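Local coordinates for protein Rho guanine nucleotide exchange factor TIAM2 (Mus musculus, PDB 3A8P) that activates the small GTPase Rac1 by stimulating GDP-GTP exchange, linking extracellular laminin signals to the cytoskeleton and neurite growth, at residues A[16-21]-A[39-44]. Residues are numbered along the deposited sequence; the frame is centred on the assembly and turned at random.
Sequences WLFFKP and WKQYWV
Leu17 and Tyr42 exchange both backbone hydrogen bonds, as do Phe19 and Lys40, and so knit residues 16-21 antiparallel to residues 40-44; Phe19 N to Lys40 O is the shortest of the four at 2.7 Å. The non-hydrogen-bonded pairs Trp16-Trp43 and Phe18-Gln41 alternate with them, and Gln41 CA approaches Leu17 O at 3.4 Å in a CA-H...O contact.

The face bearing Trp16, Phe18, Gln41 and Trp43 is built from contacts onto aromatic rings. Trp43, its CG anti to the backbone N (chi1 172°), turns an edge onto the face of Trp16 in a T-shaped stack with planes at 82°. Trp43 CZ3 comes to 3.7 Å from Trp16 CD1. Gln41 extends between two rings: CB lies over the face of Phe18, the amide stacks with that ring, and Gln41 CG reaches Trp16 CE3 at 3.6 Å. An alanine in place of Trp16 would probably strip Trp43 of the indole face under its edge and open a gap beside the Gln41 chain. Farther along, the extended Lys20 chain crosses the Trp39 indole, Lys20 CD 3.7 Å from the centroid of the five-membered ring.

On the reverse face, Phe19 CD2 meets Tyr42 CE2 at 3.8 Å, both rings also packing against Phe53, while Leu17 CD1 touches Val44 CB, both residues also meeting Trp115 of helix 109-130. Antiparallel pairing of early strands in a curled, barrel-like sheet capped by a C-terminal helix is characteristic of the pleckstrin homology fold, here the first PH domain within the PHCCEx module.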
ATOM      1  N   TRP A  16      20.598   4.908  -9.128  1.00 28.07           N
ATOM      2  CA  TRP A  16      19.840   5.822  -9.975  1.00 28.12           C
ATOM      3  C   TRP A  16      18.420   5.325 -10.179  1.00 28.64           C
ATOM      4  O   TRP A  16      18.190   4.136 -10.395  1.00 27.60           O
ATOM      5  CB  TRP A  16      20.486   5.967 -11.355  1.00 27.79           C
ATOM      6  CG  TRP A  16      21.765   6.748 -11.393  1.00 30.75           C
ATOM      7  CD1 TRP A  16      23.023   6.255 -11.587  1.00 31.70           C
ATOM      8  CD2 TRP A  16      21.901   8.166 -11.284  1.00 32.61           C
ATOM      9  NE1 TRP A  16      23.937   7.282 -11.612  1.00 33.30           N
ATOM     10  CE2 TRP A  16      23.275   8.467 -11.427  1.00 32.95           C
ATOM     11  CE3 TRP A  16      20.995   9.217 -11.079  1.00 33.88           C
ATOM     12  CZ2 TRP A  16      23.765   9.774 -11.374  1.00 32.65           C
ATOM     13  CZ3 TRP A  16      21.486  10.521 -11.028  1.00 33.58           C
ATOM     14  CH2 TRP A  16      22.858  10.784 -11.176  1.00 33.97           C
ATOM     15  N   LEU A  17      17.473   6.249 -10.135  1.00 28.23           N
ATOM     16  CA  LEU A  17      16.073   5.912 -10.343  1.00 28.65           C
ATOM     17  C   LEU A  17      15.307   7.059 -10.970  1.00 27.67           C
ATOM     18  O   LEU A  17      15.516   8.222 -10.622  1.00 28.43           O
ATOM     19  CB  LEU A  17      15.385   5.570  -9.021  1.00 26.47           C
ATOM     20  CG  LEU A  17      15.766   4.318  -8.242  1.00 28.66           C
ATOM     21  CD1 LEU A  17      14.963   4.300  -6.955  1.00 25.00           C
ATOM     22  CD2 LEU A  17      15.482   3.061  -9.074  1.00 30.74           C
ATOM     23  N   PHE A  18      14.435   6.732 -11.911  1.00 27.96           N
ATOM     24  CA  PHE A  18      13.586   7.746 -12.504  1.00 28.55           C
ATOM     25  C   PHE A  18      12.401   7.738 -11.557  1.00 28.19           C
ATOM     26  O   PHE A  18      11.969   6.674 -11.089  1.00 28.82           O
ATOM     27  CB  PHE A  18      13.195   7.373 -13.935  1.00 28.72           C
ATOM     28  CG  PHE A  18      14.191   7.847 -14.960  1.00 31.40           C
ATOM     29  CD1 PHE A  18      14.098   9.131 -15.495  1.00 33.30           C
ATOM     30  CD2 PHE A  18      15.267   7.042 -15.333  1.00 32.21           C
ATOM     31  CE1 PHE A  18      15.067   9.614 -16.389  1.00 33.96           C
ATOM     32  CE2 PHE A  18      16.242   7.509 -16.222  1.00 33.06           C
ATOM     33  CZ  PHE A  18      16.143   8.799 -16.751  1.00 33.90           C
ATOM     34  N   PHE A  19      11.898   8.927 -11.258  1.00 28.84           N
ATOM     35  CA  PHE A  19      10.811   9.103 -10.304  1.00 28.20           C
ATOM     36  C   PHE A  19       9.662   9.937 -10.856  1.00 28.68           C
ATOM     37  O   PHE A  19       9.869  10.889 -11.609  1.00 29.26           O
ATOM     38  CB  PHE A  19      11.388   9.766  -9.052  1.00 29.44           C
ATOM     39  CG  PHE A  19      10.361  10.243  -8.078  1.00 33.81           C
ATOM     40  CD1 PHE A  19       9.624   9.338  -7.318  1.00 33.57           C
ATOM     41  CD2 PHE A  19      10.145  11.604  -7.896  1.00 34.89           C
ATOM     42  CE1 PHE A  19       8.692   9.782  -6.388  1.00 34.86           C
ATOM     43  CE2 PHE A  19       9.207  12.062  -6.964  1.00 36.28           C
ATOM     44  CZ  PHE A  19       8.481  11.148  -6.208  1.00 36.02           C
ATOM     45  N   LYS A  20       8.445   9.579 -10.463  1.00 30.05           N
ATOM     46  CA  LYS A  20       7.266  10.290 -10.911  1.00 29.63           C
ATOM     47  C   LYS A  20       6.113  10.108  -9.936  1.00 30.84           C
ATOM     48  O   LYS A  20       5.654   8.988  -9.705  1.00 29.42           O
ATOM     49  CB  LYS A  20       6.858   9.784 -12.297  1.00 30.62           C
ATOM     50  CG  LYS A  20       5.629  10.442 -12.895  1.00 34.42           C
ATOM     51  CD  LYS A  20       5.383   9.898 -14.291  1.00 37.66           C
ATOM     52  CE  LYS A  20       4.209  10.574 -14.967  1.00 41.61           C
ATOM     53  NZ  LYS A  20       4.110  10.170 -16.400  1.00 42.05           N
ATOM     54  N   PRO A  21       5.644  11.209  -9.332  1.00 31.52           N
ATOM     55  CA  PRO A  21       4.528  11.143  -8.387  1.00 30.87           C
ATOM     56  C   PRO A  21       3.277  10.839  -9.206  1.00 31.21           C
ATOM     57  O   PRO A  21       3.119  11.357 -10.315  1.00 28.11           O
ATOM     58  CB  PRO A  21       4.520  12.541  -7.773  1.00 31.98           C
ATOM     59  CG  PRO A  21       5.004  13.400  -8.901  1.00 35.21           C
ATOM     60  CD  PRO A  21       6.145  12.590  -9.464  1.00 33.64           C
ATOM     61  N   TRP A  39       8.658  12.367 -15.444  1.00 46.44           N
ATOM     62  CA  TRP A  39       9.789  11.569 -14.970  1.00 42.34           C
ATOM     63  C   TRP A  39      11.081  12.362 -14.790  1.00 41.53           C
ATOM     64  O   TRP A  39      11.569  12.991 -15.724  1.00 42.10           O
ATOM     65  CB  TRP A  39      10.092  10.401 -15.924  1.00 38.46           C
ATOM     66  CG  TRP A  39       9.025   9.324 -16.062  1.00 36.78           C
ATOM     67  CD1 TRP A  39       8.144   9.176 -17.095  1.00 36.55           C
ATOM     68  CD2 TRP A  39       8.811   8.201 -15.194  1.00 33.53           C
ATOM     69  NE1 TRP A  39       7.404   8.026 -16.933  1.00 34.89           N
ATOM     70  CE2 TRP A  39       7.792   7.409 -15.773  1.00 34.93           C
ATOM     71  CE3 TRP A  39       9.386   7.781 -13.985  1.00 31.91           C
ATOM     72  CZ2 TRP A  39       7.336   6.218 -15.185  1.00 32.53           C
ATOM     73  CZ3 TRP A  39       8.933   6.595 -13.401  1.00 29.79           C
ATOM     74  CH2 TRP A  39       7.918   5.830 -14.004  1.00 28.26           C
ATOM     75  N   LYS A  40      11.638  12.314 -13.587  1.00 39.48           N
ATOM     76  CA  LYS A  40      12.898  12.986 -13.295  1.00 39.04           C
ATOM     77  C   LYS A  40      13.814  11.926 -12.705  1.00 36.24           C
ATOM     78  O   LYS A  40      13.359  11.053 -11.967  1.00 34.92           O
ATOM     79  CB  LYS A  40      12.694  14.117 -12.283  1.00 41.96           C
ATOM     80  CG  LYS A  40      11.771  15.221 -12.767  1.00 46.64           C
ATOM     81  CD  LYS A  40      11.526  16.249 -11.674  1.00 50.92           C
ATOM     82  CE  LYS A  40      10.525  17.309 -12.121  1.00 53.15           C
ATOM     83  NZ  LYS A  40      10.227  18.260 -11.015  1.00 55.62           N
ATOM     84  N   GLN A  41      15.100  11.998 -13.023  1.00 33.89           N
ATOM     85  CA  GLN A  41      16.063  11.022 -12.520  1.00 31.82           C
ATOM     86  C   GLN A  41      16.762  11.539 -11.271  1.00 30.59           C
ATOM     87  O   GLN A  41      17.067  12.717 -11.172  1.00 31.06           O
ATOM     88  CB  GLN A  41      17.100  10.712 -13.602  1.00 31.35           C
ATOM     89  CG  GLN A  41      18.101   9.639 -13.226  1.00 32.23           C
ATOM     90  CD  GLN A  41      19.151   9.452 -14.299  1.00 32.07           C
ATOM     91  OE1 GLN A  41      19.716  10.424 -14.793  1.00 32.98           O
ATOM     92  NE2 GLN A  41      19.424   8.203 -14.661  1.00 29.37           N
ATOM     93  N   TYR A  42      17.014  10.650 -10.317  1.00 28.76           N
ATOM     94  CA  TYR A  42      17.680  11.031  -9.082  1.00 27.37           C
ATOM     95  C   TYR A  42      18.569   9.901  -8.607  1.00 26.82           C
ATOM     96  O   TYR A  42      18.302   8.737  -8.888  1.00 26.34           O
ATOM     97  CB  TYR A  42      16.667  11.272  -7.955  1.00 29.84           C
ATOM     98  CG  TYR A  42      15.716  12.432  -8.116  1.00 34.67           C
ATOM     99  CD1 TYR A  42      16.126  13.735  -7.843  1.00 36.13           C
ATOM    100  CD2 TYR A  42      14.392  12.224  -8.499  1.00 34.30           C
ATOM    101  CE1 TYR A  42      15.245  14.800  -7.943  1.00 37.93           C
ATOM    102  CE2 TYR A  42      13.499  13.284  -8.606  1.00 37.10           C
ATOM    103  CZ  TYR A  42      13.932  14.569  -8.322  1.00 39.28           C
ATOM    104  OH  TYR A  42      13.052  15.622  -8.384  1.00 42.19           O
ATOM    105  N   TRP A  43      19.623  10.247  -7.881  1.00 25.54           N
ATOM    106  CA  TRP A  43      20.464   9.237  -7.277  1.00 25.96           C
ATOM    107  C   TRP A  43      19.711   9.071  -5.956  1.00 27.72           C
ATOM    108  O   TRP A  43      19.576  10.029  -5.189  1.00 25.43           O
ATOM    109  CB  TRP A  43      21.875   9.761  -7.018  1.00 26.26           C
ATOM    110  CG  TRP A  43      22.689   8.798  -6.218  1.00 27.70           C
ATOM    111  CD1 TRP A  43      22.979   8.879  -4.886  1.00 28.69           C
ATOM    112  CD2 TRP A  43      23.257   7.568  -6.679  1.00 27.71           C
ATOM    113  NE1 TRP A  43      23.689   7.773  -4.487  1.00 28.52           N
ATOM    114  CE2 TRP A  43      23.875   6.951  -5.568  1.00 28.95           C
ATOM    115  CE3 TRP A  43      23.304   6.926  -7.924  1.00 29.18           C
ATOM    116  CZ2 TRP A  43      24.537   5.714  -5.662  1.00 28.63           C
ATOM    117  CZ3 TRP A  43      23.966   5.692  -8.020  1.00 31.21           C
ATOM    118  CH2 TRP A  43      24.571   5.103  -6.890  1.00 28.46           C
ATOM    119  N   VAL A  44      19.206   7.870  -5.698  1.00 26.15           N
ATOM    120  CA  VAL A  44      18.416   7.631  -4.496  1.00 25.78           C
ATOM    121  C   VAL A  44      19.082   6.719  -3.471  1.00 26.01           C
ATOM    122  O   VAL A  44      19.764   5.770  -3.829  1.00 25.35           O
ATOM    123  CB  VAL A  44      17.034   7.037  -4.895  1.00 24.97           C
ATOM    124  CG1 VAL A  44      16.220   6.673  -3.654  1.00 26.44           C
ATOM    125  CG2 VAL A  44      16.276   8.039  -5.744  1.00 24.25           C
TER